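Local coordinates for ribonucleoside-diphosphate reductase subunit beta (Streptococcus sanguinis, PDB 4N83), which serves as the dimanganese-binding small subunit of a class Ib ribonucleotide reductase, which probably converts ribonucleoside diphosphates into deoxyribonucleotides for DNA synthesis, at residues A[7-10]-A[11-14]; A[137-140]-A[141-145]; A[210-213]-A[214-218]; A[270-273]-A[274-278]. One frame throughout, in Å; residues are numbered along the deposited sequence.

From the N terminus the four contacts follow one another in series; none nests in or crosses another, and each closes only a turn or a few residues of continuous chain. Interaction 1 shapes the loop before helix 16-27 and packs it on helix 84-111 and the second subunit. Interaction 2, the end of helix 128-143 near the manganese site, meets helices 49-78 and 148-160 and also touches the second subunit. Interaction 3 starts helix 211-240 against helix 178-206, its nearest atoms about 6 Å from those of interaction 2. Interaction 4 turns the loop between helices 246-263 and 279-285 and packs on the former; its centre is about 43 Å from that of interaction 1.

Interaction 1: A[7-10]-A[11-14]; sequences AINW and NAIE
Asn9 and Asn11 meet with their side chains at about a right angle, the two amide planes turned 68° apart. What joins them is not amide to amide: Asn9 OD1 accepts the backbone N-H of Asn11 at 3.0 Å, with the donor standing well above the plane of the side-chain carbonyl. A chi1 of -177° explains the reach, since it folds Asn9 CG along the carbonyl side of the residue, where the next peptides turn back. This is an Asx turn. It is laid over a type I beta turn from Asn9 to Ala12, closed by Ala12 N to Asn9 O at 3.2 Å. The other branch of the amide, Asn9 ND2, passes beside the methyl Ala12 CB at 3.3 Å.

On the indole side, Ile13 brings its ethyl branch back over the preceding turn. Its CG1 lies 3.2 Å from Trp10 O, and the terminal CD1 comes to 4.0 Å from Trp10 CE3, approaching the benzo ring at a slant. The indole has further partners: His85 meets it edge-to-face, and Lys102 of the second subunit makes a cation-pi contact with it. Asn11 ND2 gives weak hydrogen bonds to Ser105 O and Ser109 OG of that subunit, while His85 NE2 also bonds Asn9 O.

The two oxygens of Asn9 thus hold the turn in a loop at the dimer interface, of which the indole is part; the cohesion between the segments comes from neutral hydrogen bonds and apolar contact, without an ion pair.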
ATOM      1  N   ALA A   7     -10.312  -9.527 -13.650  1.00 89.41           N
ATOM      2  CA  ALA A   7      -8.860  -9.342 -13.687  1.00 86.38           C
ATOM      3  C   ALA A   7      -8.543  -7.934 -14.170  1.00 83.44           C
ATOM      4  O   ALA A   7      -9.024  -7.518 -15.224  1.00 83.04           O
ATOM      5  CB  ALA A   7      -8.213 -10.364 -14.606  1.00 86.54           C
ATOM      6  N   ILE A   8      -7.738  -7.205 -13.400  1.00 80.82           N
ATOM      7  CA  ILE A   8      -7.367  -5.833 -13.756  1.00 78.13           C
ATOM      8  C   ILE A   8      -6.446  -5.810 -14.982  1.00 76.68           C
ATOM      9  O   ILE A   8      -5.418  -6.494 -15.018  1.00 76.06           O
ATOM     10  CB  ILE A   8      -6.729  -5.072 -12.564  1.00 77.18           C
ATOM     11  CG1 ILE A   8      -6.573  -3.582 -12.896  1.00 75.68           C
ATOM     12  CG2 ILE A   8      -5.389  -5.676 -12.155  1.00 77.24           C
ATOM     13  CD1 ILE A   8      -6.240  -2.720 -11.697  1.00 75.11           C
ATOM     14  N   ASN A   9      -6.841  -5.031 -15.988  1.00 75.46           N
ATOM     15  CA  ASN A   9      -6.100  -4.907 -17.240  1.00 74.48           C
ATOM     16  C   ASN A   9      -5.640  -3.468 -17.430  1.00 73.27           C
ATOM     17  O   ASN A   9      -6.467  -2.569 -17.587  1.00 73.76           O
ATOM     18  CB  ASN A   9      -6.984  -5.333 -18.417  1.00 74.91           C
ATOM     19  CG  ASN A   9      -6.250  -5.308 -19.750  1.00 74.69           C
ATOM     20  OD1 ASN A   9      -5.021  -5.248 -19.801  1.00 74.01           O
ATOM     21  ND2 ASN A   9      -7.009  -5.363 -20.840  1.00 74.89           N
ATOM     22  N   TRP A  10      -4.325  -3.256 -17.423  1.00 72.15           N
ATOM     23  CA  TRP A  10      -3.751  -1.915 -17.587  1.00 70.83           C
ATOM     24  C   TRP A  10      -3.615  -1.497 -19.061  1.00 70.90           C
ATOM     25  O   TRP A  10      -3.209  -0.372 -19.354  1.00 69.66           O
ATOM     26  CB  TRP A  10      -2.402  -1.819 -16.863  1.00 69.93           C
ATOM     27  CG  TRP A  10      -2.522  -1.873 -15.360  1.00 69.42           C
ATOM     28  CD1 TRP A  10      -2.705  -2.986 -14.590  1.00 69.78           C
ATOM     29  CD2 TRP A  10      -2.464  -0.765 -14.450  1.00 68.46           C
ATOM     30  NE1 TRP A  10      -2.765  -2.642 -13.260  1.00 69.13           N
ATOM     31  CE2 TRP A  10      -2.619  -1.285 -13.146  1.00 68.45           C
ATOM     32  CE3 TRP A  10      -2.296   0.617 -14.611  1.00 67.57           C
ATOM     33  CZ2 TRP A  10      -2.611  -0.472 -12.008  1.00 68.10           C
ATOM     34  CZ3 TRP A  10      -2.286   1.425 -13.479  1.00 66.99           C
ATOM     35  CH2 TRP A  10      -2.444   0.877 -12.195  1.00 67.42           C
ATOM     36  N   ASN A  11      -3.949  -2.404 -19.978  1.00 72.52           N
ATOM     37  CA  ASN A  11      -4.121  -2.064 -21.394  1.00 73.30           C
ATOM     38  C   ASN A  11      -5.577  -1.712 -21.716  1.00 73.87           C
ATOM     39  O   ASN A  11      -5.907  -1.413 -22.866  1.00 74.17           O
ATOM     40  CB  ASN A  11      -3.658  -3.220 -22.286  1.00 74.61           C
ATOM     41  CG  ASN A  11      -2.163  -3.466 -22.191  1.00 74.81           C
ATOM     42  OD1 ASN A  11      -1.361  -2.605 -22.551  1.00 74.43           O
ATOM     43  ND2 ASN A  11      -1.780  -4.645 -21.710  1.00 75.80           N
ATOM     44  N   ALA A  12      -6.439  -1.771 -20.700  1.00 74.48           N
ATOM     45  CA  ALA A  12      -7.831  -1.340 -20.806  1.00 75.12           C
ATOM     46  C   ALA A  12      -8.102  -0.255 -19.764  1.00 74.72           C
ATOM     47  O   ALA A  12      -8.863  -0.461 -18.816  1.00 75.20           O
ATOM     48  CB  ALA A  12      -8.767  -2.524 -20.606  1.00 76.21           C
ATOM     49  N   ILE A  13      -7.466   0.899 -19.948  1.00 74.10           N
ATOM     50  CA  ILE A  13      -7.583   2.009 -19.003  1.00 74.04           C
ATOM     51  C   ILE A  13      -8.879   2.782 -19.252  1.00 74.45           C
ATOM     52  O   ILE A  13      -9.178   3.165 -20.385  1.00 75.13           O
ATOM     53  CB  ILE A  13      -6.380   2.978 -19.102  1.00 73.02           C
ATOM     54  CG1 ILE A  13      -5.057   2.245 -18.829  1.00 72.67           C
ATOM     55  CG2 ILE A  13      -6.541   4.149 -18.140  1.00 72.66           C
ATOM     56  CD1 ILE A  13      -4.865   1.773 -17.401  1.00 72.39           C
ATOM     57  N   GLU A  14      -9.637   3.003 -18.181  1.00 74.27           N
ATOM     58  CA  GLU A  14     -10.899   3.734 -18.253  1.00 74.89           C
ATOM     59  C   GLU A  14     -10.642   5.233 -18.138  1.00 74.43           C
ATOM     60  O   GLU A  14     -11.111   6.013 -18.966  1.00 74.31           O
ATOM     61  CB  GLU A  14     -11.845   3.265 -17.142  1.00 75.90           C
ATOM     62  CG  GLU A  14     -12.298   1.815 -17.297  1.00 76.80           C
ATOM     63  CD  GLU A  14     -12.771   1.178 -15.999  1.00 77.03           C
ATOM     64  OE1 GLU A  14     -12.857  -0.066 -15.952  1.00 77.05           O
ATOM     65  OE2 GLU A  14     -13.054   1.910 -15.027  1.00 76.93           O
TER

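Interaction 2: A[137-140]-A[141-145]; sequences INEI and YLNGT
Asn138 O accepts the backbone N-H of Leu142 at 2.8 Å, an ordinary i to i+4 bond of helix 128-143. Tyr141 N to Ile137 O, at 3.2 Å, precedes it; Asn143 N to Glu139 O follows at 3.0 Å. The bond from Gly144 N to Ile140 O is weak, with an N-H...O angle of 126°, and Gly144 is the first residue to leave helical backbone angles.

Of the side chains, Ile137 and Tyr141 lie side by side and point the same way. The methyl Ile137 CG2 touches the ring at Tyr141 CE2, 3.4 Å away, while Ile137 O sits over one face of the ring, displaced toward its rim. With chi1 at -68°, Tyr141 CG stands beside its backbone N, which sends the ring back along the helix over the preceding turn. One turn after Asn138, Leu142 CG comes to 3.8 Å from Asn138 OD1, which also makes a weak hydrogen bond with Ser72 OG.

The phenol end belongs to the interior: Tyr141 OH bonds Gln69 NE2, and the ring packs on Leu156 and Ser153 of helix 148-160. The Tyr141 side chain is about 6 Å from that of Glu157, a manganese ligand, but about 8 Å from a manganese ion, too far to be a ligand itself. Tyr141 therefore belongs to the surroundings of the site, and its hydroxyl is bonded by a neutral amide.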
ATOM      1  N   ILE A 137     -12.268  14.307  11.827  1.00124.16           N
ATOM      2  CA  ILE A 137     -11.888  13.739  10.534  1.00123.03           C
ATOM      3  C   ILE A 137     -12.243  12.252  10.426  1.00122.91           C
ATOM      4  O   ILE A 137     -12.793  11.824   9.413  1.00122.75           O
ATOM      5  CB  ILE A 137     -10.380  13.947  10.249  1.00121.76           C
ATOM      6  CG1 ILE A 137     -10.037  15.443  10.180  1.00122.45           C
ATOM      7  CG2 ILE A 137      -9.965  13.255   8.956  1.00119.66           C
ATOM      8  CD1 ILE A 137     -10.644  16.189   9.005  1.00122.18           C
ATOM      9  N   ASN A 138     -11.928  11.471  11.458  1.00123.09           N
ATOM     10  CA  ASN A 138     -12.196  10.027  11.433  1.00123.25           C
ATOM     11  C   ASN A 138     -13.690   9.706  11.465  1.00125.68           C
ATOM     12  O   ASN A 138     -14.130   8.722  10.868  1.00125.37           O
ATOM     13  CB  ASN A 138     -11.491   9.314  12.593  1.00123.60           C
ATOM     14  CG  ASN A 138     -11.466   7.800  12.427  1.00123.38           C
ATOM     15  OD1 ASN A 138     -11.557   7.279  11.315  1.00122.28           O
ATOM     16  ND2 ASN A 138     -11.333   7.088  13.539  1.00124.68           N
ATOM     17  N   GLU A 139     -14.461  10.537  12.166  1.00128.55           N
ATOM     18  CA  GLU A 139     -15.921  10.415  12.190  1.00130.69           C
ATOM     19  C   GLU A 139     -16.498  10.557  10.780  1.00129.14           C
ATOM     20  O   GLU A 139     -17.473   9.887  10.433  1.00130.70           O
ATOM     21  CB  GLU A 139     -16.531  11.464  13.133  1.00132.99           C
ATOM     22  CG  GLU A 139     -18.052  11.426  13.251  1.00135.51           C
ATOM     23  CD  GLU A 139     -18.769  12.239  12.183  1.00135.61           C
ATOM     24  OE1 GLU A 139     -18.279  13.332  11.817  1.00134.99           O
ATOM     25  OE2 GLU A 139     -19.834  11.787  11.712  1.00136.32           O
ATOM     26  N   ILE A 140     -15.887  11.426   9.975  1.00125.33           N
ATOM     27  CA  ILE A 140     -16.277  11.593   8.576  1.00122.59           C
ATOM     28  C   ILE A 140     -15.921  10.342   7.769  1.00119.40           C
ATOM     29  O   ILE A 140     -16.717   9.892   6.945  1.00119.30           O
ATOM     30  CB  ILE A 140     -15.624  12.844   7.945  1.00121.47           C
ATOM     31  CG1 ILE A 140     -16.134  14.117   8.631  1.00123.23           C
ATOM     32  CG2 ILE A 140     -15.919  12.916   6.451  1.00120.81           C
ATOM     33  CD1 ILE A 140     -15.214  15.308   8.474  1.00122.29           C
ATOM     34  N   TYR A 141     -14.736   9.779   8.010  1.00115.93           N
ATOM     35  CA  TYR A 141     -14.315   8.556   7.316  1.00113.24           C
ATOM     36  C   TYR A 141     -15.215   7.370   7.663  1.00112.70           C
ATOM     37  O   TYR A 141     -15.555   6.570   6.790  1.00111.47           O
ATOM     38  CB  TYR A 141     -12.853   8.199   7.630  1.00111.93           C
ATOM     39  CG  TYR A 141     -11.808   9.158   7.079  1.00109.57           C
ATOM     40  CD1 TYR A 141     -11.937   9.727   5.809  1.00107.97           C
ATOM     41  CD2 TYR A 141     -10.670   9.469   7.819  1.00108.95           C
ATOM     42  CE1 TYR A 141     -10.977  10.594   5.312  1.00106.35           C
ATOM     43  CE2 TYR A 141      -9.705  10.332   7.325  1.00107.46           C
ATOM     44  CZ  TYR A 141      -9.864  10.893   6.074  1.00105.94           C
ATOM     45  OH  TYR A 141      -8.903  11.751   5.587  1.00104.40           O
ATOM     46  N   LEU A 142     -15.599   7.266   8.933  1.00112.67           N
ATOM     47  CA  LEU A 142     -16.424   6.152   9.400  1.00113.57           C
ATOM     48  C   LEU A 142     -17.895   6.280   8.986  1.00114.52           C
ATOM     49  O   LEU A 142     -18.535   5.275   8.677  1.00115.02           O
ATOM     50  CB  LEU A 142     -16.317   6.002  10.926  1.00114.78           C
ATOM     51  CG  LEU A 142     -14.963   5.538  11.479  1.00113.29           C
ATOM     52  CD1 LEU A 142     -14.916   5.693  12.993  1.00114.46           C
ATOM     53  CD2 LEU A 142     -14.668   4.099  11.081  1.00112.55           C
ATOM     54  N   ASN A 143     -18.422   7.506   8.970  1.00114.57           N
ATOM     55  CA  ASN A 143     -19.858   7.736   8.740  1.00115.74           C
ATOM     56  C   ASN A 143     -20.217   8.594   7.520  1.00114.88           C
ATOM     57  O   ASN A 143     -21.273   8.393   6.918  1.00115.46           O
ATOM     58  CB  ASN A 143     -20.491   8.353   9.994  1.00117.27           C
ATOM     59  CG  ASN A 143     -20.304   7.491  11.231  1.00117.73           C
ATOM     60  OD1 ASN A 143     -19.929   7.989  12.292  1.00117.87           O
ATOM     61  ND2 ASN A 143     -20.560   6.194  11.099  1.00117.52           N
ATOM     62  N   GLY A 144     -19.358   9.548   7.165  1.00113.51           N
ATOM     63  CA  GLY A 144     -19.615  10.451   6.036  1.00113.10           C
ATOM     64  C   GLY A 144     -19.728   9.742   4.696  1.00112.75           C
ATOM     65  O   GLY A 144     -19.228   8.627   4.532  1.00111.99           O
ATOM     66  N   THR A 145     -20.384  10.397   3.738  1.00113.74           N
ATOM     67  CA  THR A 145     -20.649   9.808   2.417  1.00113.52           C
ATOM     68  C   THR A 145     -19.496  10.012   1.426  1.00111.32           C
ATOM     69  O   THR A 145     -18.567  10.783   1.678  1.00110.47           O
ATOM     70  CB  THR A 145     -21.946  10.376   1.800  1.00114.58           C
ATOM     71  OG1 THR A 145     -21.912  11.808   1.830  1.00114.44           O
ATOM     72  CG2 THR A 145     -23.164   9.879   2.566  1.00116.89           C
TER

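Interaction 3: A[210-213]-A[214-218]; sequences PEDE and QEKLK
Pro210 O receives the backbone N-H of Gln214 at 3.1 Å. Pro210 occupies the N-cap of helix 211-240, so this is the first i to i+4 bond of the helix. The same oxygen has the Gln214 side chain beside it: Gln214 CG comes to 3.4 Å. That chain runs extended past CG (chi2 -176°) and carries its amide back before the helix start, where NE2 bonds Leu209 O and the side chain packs on Phe206.

Next comes Glu211, whose carbonyl oxygen takes the N-H of Glu215 at 3.2 Å in a nearly straight bond, 164° at the hydrogen. Glu215 CG lies alongside that oxygen at 3.5 Å, its chain bending at the following torsion.

Asp212 lies one turn before Lys216. The lysine meets it through carbon: CG is 3.7 Å from Asp212 O. Its ammonium stays clear, with Lys216 NZ 5.3 Å from Asp212 OD1, so the opposite charges could attract only at a distance and no salt bridge forms.

Glu213 closes the walk. Its O accepts Leu217 N at 3.3 Å. Leu217 itself is buried, turning to Phe202 and Phe206 of helix 178-206 and to Ile151 of helix 148-160.

Acidic residues in the first turn, here Glu211, Asp212 and Glu213, are a textbook feature of a helix start, where their carboxylates would interact favourably with the positive end of the helix dipole; this one opens a long helix of the all-helical ferritin-like fold.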
ATOM      1  N   PRO A 210     -26.877  17.295  -9.116  1.00119.44           N
ATOM      2  CA  PRO A 210     -27.539  18.540  -9.512  1.00120.07           C
ATOM      3  C   PRO A 210     -27.171  19.695  -8.579  1.00120.23           C
ATOM      4  O   PRO A 210     -26.627  19.460  -7.498  1.00119.96           O
ATOM      5  CB  PRO A 210     -29.024  18.200  -9.385  1.00122.41           C
ATOM      6  CG  PRO A 210     -29.077  17.166  -8.314  1.00123.11           C
ATOM      7  CD  PRO A 210     -27.804  16.376  -8.426  1.00121.19           C
ATOM      8  N   GLU A 211     -27.475  20.926  -8.993  1.00120.40           N
ATOM      9  CA  GLU A 211     -27.235  22.112  -8.153  1.00120.20           C
ATOM     10  C   GLU A 211     -27.897  21.990  -6.775  1.00121.40           C
ATOM     11  O   GLU A 211     -27.435  22.597  -5.805  1.00121.69           O
ATOM     12  CB  GLU A 211     -27.709  23.402  -8.844  1.00120.74           C
ATOM     13  CG  GLU A 211     -26.641  24.122  -9.660  1.00118.56           C
ATOM     14  CD  GLU A 211     -26.577  23.662 -11.104  1.00117.42           C
ATOM     15  OE1 GLU A 211     -27.588  23.813 -11.822  1.00118.79           O
ATOM     16  OE2 GLU A 211     -25.510  23.167 -11.527  1.00115.21           O
ATOM     17  N   ASP A 212     -28.982  21.219  -6.703  1.00121.51           N
ATOM     18  CA  ASP A 212     -29.635  20.879  -5.439  1.00122.43           C
ATOM     19  C   ASP A 212     -28.632  20.356  -4.406  1.00120.83           C
ATOM     20  O   ASP A 212     -28.488  20.930  -3.325  1.00121.14           O
ATOM     21  CB  ASP A 212     -30.728  19.828  -5.690  1.00123.24           C
ATOM     22  CG  ASP A 212     -31.329  19.275  -4.406  1.00124.94           C
ATOM     23  OD1 ASP A 212     -31.493  20.041  -3.433  1.00126.30           O
ATOM     24  OD2 ASP A 212     -31.647  18.068  -4.375  1.00124.81           O
ATOM     25  N   GLU A 213     -27.940  19.277  -4.755  1.00118.53           N
ATOM     26  CA  GLU A 213     -27.018  18.612  -3.833  1.00116.90           C
ATOM     27  C   GLU A 213     -25.638  19.281  -3.775  1.00115.36           C
ATOM     28  O   GLU A 213     -24.867  19.023  -2.849  1.00115.22           O
ATOM     29  CB  GLU A 213     -26.868  17.137  -4.215  1.00115.16           C
ATOM     30  CG  GLU A 213     -28.180  16.364  -4.220  1.00116.76           C
ATOM     31  CD  GLU A 213     -28.021  14.936  -4.706  1.00115.17           C
ATOM     32  OE1 GLU A 213     -27.195  14.199  -4.130  1.00113.82           O
ATOM     33  OE2 GLU A 213     -28.729  14.547  -5.660  1.00114.55           O
ATOM     34  N   GLN A 214     -25.332  20.132  -4.753  1.00114.36           N
ATOM     35  CA  GLN A 214     -24.043  20.836  -4.795  1.00112.43           C
ATOM     36  C   GLN A 214     -23.984  22.012  -3.819  1.00113.23           C
ATOM     37  O   GLN A 214     -22.952  22.247  -3.190  1.00111.02           O
ATOM     38  CB  GLN A 214     -23.727  21.317  -6.216  1.00111.47           C
ATOM     39  CG  GLN A 214     -23.324  20.198  -7.167  1.00109.88           C
ATOM     40  CD  GLN A 214     -22.922  20.698  -8.544  1.00108.26           C
ATOM     41  OE1 GLN A 214     -22.541  21.857  -8.711  1.00107.16           O
ATOM     42  NE2 GLN A 214     -23.000  19.820  -9.539  1.00107.67           N
ATOM     43  N   GLU A 215     -25.086  22.750  -3.703  1.00116.10           N
ATOM     44  CA  GLU A 215     -25.175  23.865  -2.753  1.00117.63           C
ATOM     45  C   GLU A 215     -25.143  23.380  -1.300  1.00118.74           C
ATOM     46  O   GLU A 215     -24.648  24.084  -0.420  1.00118.14           O
ATOM     47  CB  GLU A 215     -26.442  24.692  -3.004  1.00119.80           C
ATOM     48  CG  GLU A 215     -26.395  25.552  -4.263  1.00118.78           C
ATOM     49  CD  GLU A 215     -25.570  26.819  -4.100  1.00117.71           C
ATOM     50  OE1 GLU A 215     -25.667  27.475  -3.042  1.00118.55           O
ATOM     51  OE2 GLU A 215     -24.833  27.173  -5.045  1.00116.11           O
ATOM     52  N   LYS A 216     -25.670  22.180  -1.057  1.00120.26           N
ATOM     53  CA  LYS A 216     -25.646  21.574   0.278  1.00122.64           C
ATOM     54  C   LYS A 216     -24.245  21.109   0.678  1.00121.43           C
ATOM     55  O   LYS A 216     -23.826  21.299   1.820  1.00121.26           O
ATOM     56  CB  LYS A 216     -26.614  20.388   0.351  1.00124.45           C
ATOM     57  CG  LYS A 216     -28.081  20.780   0.331  1.00127.28           C
ATOM     58  CD  LYS A 216     -28.973  19.583   0.625  1.00128.67           C
ATOM     59  CE  LYS A 216     -30.441  19.973   0.663  1.00131.50           C
ATOM     60  NZ  LYS A 216     -30.758  20.887   1.794  1.00133.91           N
ATOM     61  N   LEU A 217     -23.532  20.492  -0.261  1.00120.84           N
ATOM     62  CA  LEU A 217     -22.183  19.988  -0.002  1.00119.89           C
ATOM     63  C   LEU A 217     -21.195  21.134   0.205  1.00119.10           C
ATOM     64  O   LEU A 217     -20.353  21.075   1.102  1.00118.53           O
ATOM     65  CB  LEU A 217     -21.711  19.092  -1.151  1.00118.48           C
ATOM     66  CG  LEU A 217     -20.419  18.305  -0.914  1.00117.06           C
ATOM     67  CD1 LEU A 217     -20.641  17.187   0.095  1.00117.98           C
ATOM     68  CD2 LEU A 217     -19.896  17.750  -2.231  1.00115.42           C
ATOM     69  N   LYS A 218     -21.300  22.165  -0.633  1.00118.69           N
ATOM     70  CA  LYS A 218     -20.486  23.375  -0.485  1.00117.94           C
ATOM     71  C   LYS A 218     -20.747  24.058   0.858  1.00120.26           C
ATOM     72  O   LYS A 218     -19.831  24.619   1.457  1.00119.61           O
ATOM     73  CB  LYS A 218     -20.749  24.355  -1.634  1.00117.27           C
ATOM     74  CG  LYS A 218     -20.152  23.920  -2.965  1.00114.95           C
ATOM     75  CD  LYS A 218     -20.641  24.779  -4.123  1.00114.30           C
ATOM     76  CE  LYS A 218     -20.086  26.193  -4.061  1.00113.71           C
ATOM     77  NZ  LYS A 218     -20.457  26.987  -5.264  1.00112.96           N
TER

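Interaction 4: A[270-273]-A[274-278]; sequences FPDS and ADDVN
Two hydrogen bonds, both weak, join Ser273 and Asp276. Asp276 OD1 takes the backbone N-H of Ser273 at 3.2 Å, and Asp276 N in turn reaches Ser273 O at 3.5 Å. The carboxylate can bend back to the serine because a chi1 of -60° turns Asp276 CG away from its carbonyl carbon and toward the N-terminal side. Ala274 to Asp276 have helical backbone angles but lack the regular bonds. Further on, Asn278 N-caps helix 279-285, its OD1 accepting Val281 N.

Van der Waals contact is slight: one methyl of Val277, CG2, rests 3.6 Å from the carbonyl oxygen Ser273 O. The apolar packing of this buried side chain is on Phe252 and Tyr255 of helix 246-263.

Charge is the third kind. Asp272 OD2 and Asp276 OD2 stand 4.4 Å apart, two like charges with no bond between them. Asp272 OD1 has its own partner in Arg254, a salt bridge to helix 246-263.

The arginine would offset part of the repulsion felt by Asp272 and may favour its ionised form. Outside partners add to the weak bonds of the turn, among them the Arg254 salt bridge, the packing of Val277, and hydrogen bonds of Phe270 N with Asn258 OD1 and of Asn278 ND2 with Glu248 OE1.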
ATOM      1  N   PHE A 270      -9.219  32.913   0.864  1.00115.99           N
ATOM      2  CA  PHE A 270      -8.457  33.979   1.522  1.00116.52           C
ATOM      3  C   PHE A 270      -7.636  34.809   0.531  1.00115.56           C
ATOM      4  O   PHE A 270      -7.311  34.332  -0.557  1.00112.83           O
ATOM      5  CB  PHE A 270      -7.537  33.384   2.590  1.00116.32           C
ATOM      6  CG  PHE A 270      -8.270  32.665   3.686  1.00117.49           C
ATOM      7  CD1 PHE A 270      -8.518  31.302   3.595  1.00116.47           C
ATOM      8  CD2 PHE A 270      -8.719  33.352   4.807  1.00119.54           C
ATOM      9  CE1 PHE A 270      -9.198  30.636   4.602  1.00117.66           C
ATOM     10  CE2 PHE A 270      -9.398  32.691   5.817  1.00120.72           C
ATOM     11  CZ  PHE A 270      -9.637  31.332   5.716  1.00120.00           C
ATOM     12  N   PRO A 271      -7.296  36.058   0.908  1.00117.37           N
ATOM     13  CA  PRO A 271      -6.471  36.923   0.061  1.00117.53           C
ATOM     14  C   PRO A 271      -4.957  36.727   0.235  1.00116.76           C
ATOM     15  O   PRO A 271      -4.175  37.366  -0.475  1.00115.24           O
ATOM     16  CB  PRO A 271      -6.875  38.327   0.518  1.00119.73           C
ATOM     17  CG  PRO A 271      -7.205  38.158   1.960  1.00120.79           C
ATOM     18  CD  PRO A 271      -7.752  36.764   2.122  1.00119.51           C
ATOM     19  N   ASP A 272      -4.552  35.858   1.161  1.00117.04           N
ATOM     20  CA  ASP A 272      -3.131  35.629   1.443  1.00116.63           C
ATOM     21  C   ASP A 272      -2.448  34.881   0.300  1.00114.70           C
ATOM     22  O   ASP A 272      -2.713  33.700   0.077  1.00113.89           O
ATOM     23  CB  ASP A 272      -2.957  34.841   2.745  1.00116.98           C
ATOM     24  CG  ASP A 272      -3.437  35.607   3.965  1.00119.32           C
ATOM     25  OD1 ASP A 272      -3.047  35.228   5.090  1.00119.58           O
ATOM     26  OD2 ASP A 272      -4.202  36.581   3.805  1.00121.05           O
ATOM     27  N   SER A 273      -1.570  35.580  -0.416  1.00114.03           N
ATOM     28  CA  SER A 273      -0.814  35.000  -1.526  1.00111.31           C
ATOM     29  C   SER A 273       0.542  34.485  -1.030  1.00110.23           C
ATOM     30  O   SER A 273       0.759  34.358   0.177  1.00110.55           O
ATOM     31  CB  SER A 273      -0.625  36.047  -2.626  1.00110.99           C
ATOM     32  OG  SER A 273      -0.101  35.461  -3.804  1.00109.64           O
ATOM     33  N   ALA A 274       1.442  34.184  -1.964  1.00108.50           N
ATOM     34  CA  ALA A 274       2.797  33.742  -1.626  1.00107.58           C
ATOM     35  C   ALA A 274       3.648  34.876  -1.047  1.00108.95           C
ATOM     36  O   ALA A 274       4.525  34.630  -0.219  1.00108.95           O
ATOM     37  CB  ALA A 274       3.480  33.147  -2.848  1.00106.15           C
ATOM     38  N   ASP A 275       3.391  36.108  -1.489  1.00110.48           N
ATOM     39  CA  ASP A 275       4.107  37.289  -0.983  1.00112.11           C
ATOM     40  C   ASP A 275       3.747  37.629   0.469  1.00114.60           C
ATOM     41  O   ASP A 275       4.533  38.271   1.169  1.00115.37           O
ATOM     42  CB  ASP A 275       3.837  38.511  -1.873  1.00111.85           C
ATOM     43  CG  ASP A 275       4.462  38.390  -3.254  1.00110.05           C
ATOM     44  OD1 ASP A 275       4.094  39.193  -4.138  1.00109.09           O
ATOM     45  OD2 ASP A 275       5.319  37.505  -3.464  1.00108.37           O
ATOM     46  N   ASP A 276       2.564  37.207   0.912  1.00115.88           N
ATOM     47  CA  ASP A 276       2.121  37.439   2.289  1.00117.68           C
ATOM     48  C   ASP A 276       2.812  36.487   3.268  1.00117.19           C
ATOM     49  O   ASP A 276       3.113  36.862   4.402  1.00118.32           O
ATOM     50  CB  ASP A 276       0.599  37.286   2.398  1.00118.34           C
ATOM     51  CG  ASP A 276      -0.153  38.272   1.520  1.00119.14           C
ATOM     52  OD1 ASP A 276       0.065  38.262   0.289  1.00118.42           O
ATOM     53  OD2 ASP A 276      -0.966  39.052   2.058  1.00120.81           O
ATOM     54  N   VAL A 277       3.058  35.259   2.818  1.00115.85           N
ATOM     55  CA  VAL A 277       3.731  34.239   3.625  1.00115.38           C
ATOM     56  C   VAL A 277       5.198  34.607   3.838  1.00115.48           C
ATOM     57  O   VAL A 277       5.795  35.297   3.011  1.00114.55           O
ATOM     58  CB  VAL A 277       3.639  32.853   2.942  1.00113.81           C
ATOM     59  CG1 VAL A 277       4.480  31.809   3.668  1.00113.40           C
ATOM     60  CG2 VAL A 277       2.188  32.400   2.854  1.00113.85           C
ATOM     61  N   ASN A 278       5.766  34.153   4.954  1.00116.59           N
ATOM     62  CA  ASN A 278       7.190  34.334   5.243  1.00118.07           C
ATOM     63  C   ASN A 278       8.049  33.987   4.024  1.00117.56           C
ATOM     64  O   ASN A 278       7.844  32.944   3.402  1.00115.43           O
ATOM     65  CB  ASN A 278       7.600  33.471   6.445  1.00118.23           C
ATOM     66  CG  ASN A 278       9.059  33.654   6.836  1.00118.72           C
ATOM     67  OD1 ASN A 278       9.965  33.250   6.108  1.00117.32           O
ATOM     68  ND2 ASN A 278       9.291  34.254   7.998  1.00119.74           N
TER